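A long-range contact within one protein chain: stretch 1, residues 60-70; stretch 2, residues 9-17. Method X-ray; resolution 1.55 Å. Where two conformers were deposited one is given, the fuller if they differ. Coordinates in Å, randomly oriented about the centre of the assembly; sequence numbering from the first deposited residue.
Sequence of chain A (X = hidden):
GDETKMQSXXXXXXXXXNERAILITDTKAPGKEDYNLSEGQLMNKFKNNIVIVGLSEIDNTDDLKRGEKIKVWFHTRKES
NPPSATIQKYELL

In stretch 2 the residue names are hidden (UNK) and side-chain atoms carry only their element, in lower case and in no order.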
# COMPACT_ATOMS: atom_id res chain seq x y z
N ASN A 60 9.87 -3.38 -11.66
CA ASN A 60 8.74 -4.05 -12.30
C ASN A 60 7.67 -4.36 -11.26
O ASN A 60 7.98 -4.94 -10.23
CB ASN A 60 9.21 -5.34 -12.98
CG ASN A 60 8.13 -5.99 -13.83
OD1 ASN A 60 7.19 -6.62 -13.32
ND2 ASN A 60 8.21 -5.84 -15.16
N THR A 61 6.41 -3.97 -11.52
CA THR A 61 5.32 -4.20 -10.57
C THR A 61 4.21 -5.05 -11.17
O THR A 61 3.07 -4.97 -10.71
CB THR A 61 4.76 -2.85 -10.10
OG1 THR A 61 4.14 -2.19 -11.22
CG2 THR A 61 5.83 -1.97 -9.52
N ASP A 62 4.53 -5.89 -12.17
CA ASP A 62 3.52 -6.72 -12.84
C ASP A 62 2.81 -7.66 -11.87
O ASP A 62 1.59 -7.80 -11.97
CB ASP A 62 4.15 -7.52 -13.98
CG ASP A 62 4.64 -6.68 -15.15
OD1 ASP A 62 4.24 -5.49 -15.23
OD2 ASP A 62 5.40 -7.21 -15.99
N ASP A 63 3.54 -8.23 -10.89
CA ASP A 63 2.96 -9.14 -9.89
C ASP A 63 2.25 -8.44 -8.72
O ASP A 63 1.69 -9.12 -7.84
CB ASP A 63 4.06 -10.08 -9.33
CG ASP A 63 5.18 -9.40 -8.57
OD1 ASP A 63 5.34 -8.17 -8.71
OD2 ASP A 63 5.94 -10.12 -7.88
N LEU A 64 2.28 -7.09 -8.66
CA LEU A 64 1.59 -6.36 -7.61
C LEU A 64 0.15 -6.20 -8.09
O LEU A 64 -0.11 -5.40 -8.98
CB LEU A 64 2.28 -5.03 -7.37
CG LEU A 64 1.86 -4.32 -6.13
CD1 LEU A 64 2.21 -5.14 -4.90
CD2 LEU A 64 2.53 -2.96 -6.07
N LYS A 65 -0.73 -7.08 -7.64
CA LYS A 65 -2.12 -7.12 -8.11
C LYS A 65 -3.10 -6.96 -6.99
O LYS A 65 -2.78 -7.27 -5.82
CB LYS A 65 -2.40 -8.45 -8.79
CG LYS A 65 -1.36 -8.80 -9.87
CD LYS A 65 -1.83 -9.85 -10.83
CE LYS A 65 -0.80 -10.02 -11.92
NZ LYS A 65 -1.25 -11.01 -12.95
N ARG A 66 -4.32 -6.55 -7.34
CA ARG A 66 -5.41 -6.42 -6.38
C ARG A 66 -5.64 -7.74 -5.68
O ARG A 66 -5.63 -8.81 -6.31
CB ARG A 66 -6.73 -5.98 -7.05
CG ARG A 66 -6.74 -4.55 -7.59
CD ARG A 66 -8.16 -4.15 -7.97
NE ARG A 66 -8.78 -5.09 -8.92
CZ ARG A 66 -10.09 -5.24 -9.09
NH1 ARG A 66 -10.96 -4.50 -8.39
NH2 ARG A 66 -10.56 -6.12 -9.97
N GLY A 67 -5.82 -7.66 -4.38
CA GLY A 67 -6.06 -8.84 -3.56
C GLY A 67 -4.82 -9.42 -2.93
O GLY A 67 -4.94 -10.22 -1.99
N GLU A 68 -3.63 -9.02 -3.39
CA GLU A 68 -2.41 -9.49 -2.77
C GLU A 68 -2.20 -8.83 -1.42
O GLU A 68 -2.42 -7.62 -1.27
CB GLU A 68 -1.19 -9.18 -3.65
CG GLU A 68 -1.18 -9.99 -4.96
CD GLU A 68 -0.94 -11.48 -4.85
OE1 GLU A 68 -0.54 -11.96 -3.77
OE2 GLU A 68 -1.11 -12.17 -5.88
N LYS A 69 -1.71 -9.62 -0.45
CA LYS A 69 -1.27 -9.11 0.84
C LYS A 69 0.24 -8.90 0.71
O LYS A 69 0.95 -9.82 0.26
CB LYS A 69 -1.59 -10.11 1.95
CG LYS A 69 -1.32 -9.54 3.34
CD LYS A 69 -1.47 -10.66 4.36
CE LYS A 69 -1.39 -10.16 5.78
NZ LYS A 69 -1.80 -11.22 6.75
N ILE A 70 0.73 -7.72 1.03
CA ILE A 70 2.16 -7.44 0.86
C ILE A 70 2.75 -6.75 2.07
O ILE A 70 2.04 -6.11 2.86
CB ILE A 70 2.40 -6.54 -0.40
CG1 ILE A 70 1.82 -5.11 -0.20
CG2 ILE A 70 1.77 -7.18 -1.67
CD1 ILE A 70 2.10 -4.16 -1.39
N UNK A 9 5.56 -1.86 6.49
CA UNK A 9 4.18 -2.07 6.90
C UNK A 9 3.52 -3.08 6.01
O UNK A 9 3.97 -3.28 4.88
c UNK A 9 3.38 -0.75 6.96
c UNK A 9 3.01 1.54 5.93
c UNK A 9 1.93 -0.47 4.93
c UNK A 9 3.20 0.02 5.66
N UNK A 10 2.44 -3.68 6.50
CA UNK A 10 1.72 -4.72 5.78
C UNK A 10 0.34 -4.24 5.43
O UNK A 10 -0.31 -3.57 6.22
c UNK A 10 0.66 -7.02 6.09
c UNK A 10 1.64 -5.99 6.68
c UNK A 10 3.03 -6.60 6.88
N UNK A 11 -0.11 -4.61 4.23
CA UNK A 11 -1.46 -4.24 3.82
C UNK A 11 -1.91 -5.02 2.62
O UNK A 11 -1.12 -5.76 2.04
N UNK A 12 -3.17 -4.87 2.28
CA UNK A 12 -3.77 -5.56 1.14
C UNK A 12 -3.93 -4.62 -0.01
O UNK A 12 -4.50 -3.54 0.19
c UNK A 12 -5.10 -7.19 2.59
c UNK A 12 -5.03 -6.82 3.93
c UNK A 12 -4.86 -9.11 4.61
c UNK A 12 -4.98 -8.53 2.28
o UNK A 12 -4.78 -10.03 5.64
c UNK A 12 -4.93 -7.77 4.94
c UNK A 12 -4.90 -9.50 3.29
c UNK A 12 -5.15 -6.14 1.51
N UNK A 13 -3.56 -5.03 -1.22
CA UNK A 13 -3.67 -4.18 -2.41
C UNK A 13 -5.12 -4.11 -2.85
O UNK A 13 -5.64 -5.13 -3.24
c UNK A 13 -1.33 -4.80 -3.15
c UNK A 13 -2.80 -4.69 -3.58
c UNK A 13 -2.92 -3.79 -4.82
N UNK A 14 -5.75 -2.93 -2.82
CA UNK A 14 -7.16 -2.77 -3.26
C UNK A 14 -7.23 -2.08 -4.61
O UNK A 14 -8.11 -2.39 -5.41
c UNK A 14 -8.43 -3.00 -1.09
c UNK A 14 -7.50 -0.75 -1.71
c UNK A 14 -8.08 -2.06 -2.23
N UNK A 15 -6.30 -1.16 -4.90
CA UNK A 15 -6.20 -0.48 -6.19
C UNK A 15 -4.75 -0.42 -6.61
O UNK A 15 -3.88 -0.25 -5.76
c UNK A 15 -9.11 0.76 -7.06
c UNK A 15 -6.77 0.94 -6.13
c UNK A 15 -8.58 2.47 -5.28
c UNK A 15 -8.26 1.07 -5.82
N UNK A 16 -4.46 -0.59 -7.89
CA UNK A 16 -3.08 -0.54 -8.37
C UNK A 16 -3.09 -0.01 -9.77
O UNK A 16 -3.86 -0.49 -10.60
n UNK A 16 1.20 -2.67 -11.77
c UNK A 16 -0.89 -1.91 -8.62
c UNK A 16 -2.42 -1.94 -8.34
c UNK A 16 0.89 -2.13 -10.40
c UNK A 16 -0.57 -2.23 -10.09
N UNK A 17 -2.29 1.02 -10.03
CA UNK A 17 -2.09 1.56 -11.37
C UNK A 17 -0.59 1.62 -11.56
O UNK A 17 0.14 1.15 -10.69
c UNK A 17 -2.38 4.08 -10.80
c UNK A 17 -2.85 2.87 -11.57
o UNK A 17 -1.17 4.16 -10.47
o UNK A 17 -3.20 5.01 -10.61
O HOH W 1 -4.30 -12.34 6.61
O HOH W 2 -10.48 -2.40 -6.66
O HOH W 3 0.09 -5.52 -11.65

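Position 9 carries four side-chain carbons, forked at the second. No side-chain atom comes within contact distance of stretch 1. A fork there, with carbon alone, fits leucine. This is Leu9.

Position 10 has three side-chain carbons, one carrying the other two. That is a branch at CB. One branch carbon lies 3.8 Å from CE of Lys69. The backbone also takes part: CA of position 10 is 3.2 Å from Ile70 O, a CA-H...O contact. The branching is the pattern of valine, and the residue is Val10.

Position 11 has no side-chain atoms. Its backbone pairs with Ile70 in both directions. N of position 11 donates to Ile70 O at 3.0 Å, and Ile70 N donates to O of position 11 at 2.9 Å. This is the hydrogen-bonded pair of an antiparallel bridge. With no side chain, the residue is Gly11.

Position 12 shows one carbon, then a ring of six carbons bearing one oxygen. CG of Lys69 sits over one face of the ring, 3.9 Å from its centroid, in a CH-pi contact. The oxygen borne by the ring lies 3.4 Å from CE of Lys69. Only tyrosine fits, and the residue is Tyr12. Its OH is 2.6 Å from the oxygen of water 1, which also accepts a hydrogen bond from Lys69 NZ at 2.7 Å.

Position 13 has three side-chain carbons branched at CB. CB points toward stretch 1 and lies 3.4 Å from Lys65 O. One branch carbon is 4.0 Å from CD1 of Leu64 and 3.9 Å from CD1 of Ile70, both on the same side of it, and the three form an apolar cluster. The pattern is again valine, and the residue is Val13. Its N donates to Glu68 O at 2.8 Å, and its O accepts from Gly67 N at 2.8 Å.

Position 14 has the same three carbons branched at CB, but CB points away. The side chain makes no close contact here. The backbone O of position 14 meets CD of Arg66 at 3.1 Å. The atoms alone give valine, so this is Val14. The oxygen of water 2 lies 2.7 Å from Val14 O and accepts a hydrogen bond from Arg66 NH1 at 2.8 Å, bridging the two.

Position 15 has four carbons forked at the second. CB points away from stretch 1, and CA lies 4.3 Å from CG of Arg66. The fork is that of leucine, and the residue is Leu15.

Position 16 is an unbranched row of four carbons ending in nitrogen. The nitrogen is 3.0 Å from Thr61 OG1 and 3.1 Å from Thr61 O, and hydrogen-bonds to both. The residue is Lys16. Its CD also packs 3.4 Å from Leu64 O.

Position 17 has two side-chain carbons, the second carrying two oxygens. It does not touch stretch 1. This is Asp17.

The contact works as an antiparallel backbone pairing at Ile70 and Lys69, extended by hydrogen bonds from Val13 N to Glu68 O and from Gly67 N to Val13 O. Val13 packs against Leu64 and Ile70, Tyr12 against Lys69. Lys16 ties the far end to the turn beginning at Thr61.

Stretch 2, residues 9-17: LVGYVVLKD
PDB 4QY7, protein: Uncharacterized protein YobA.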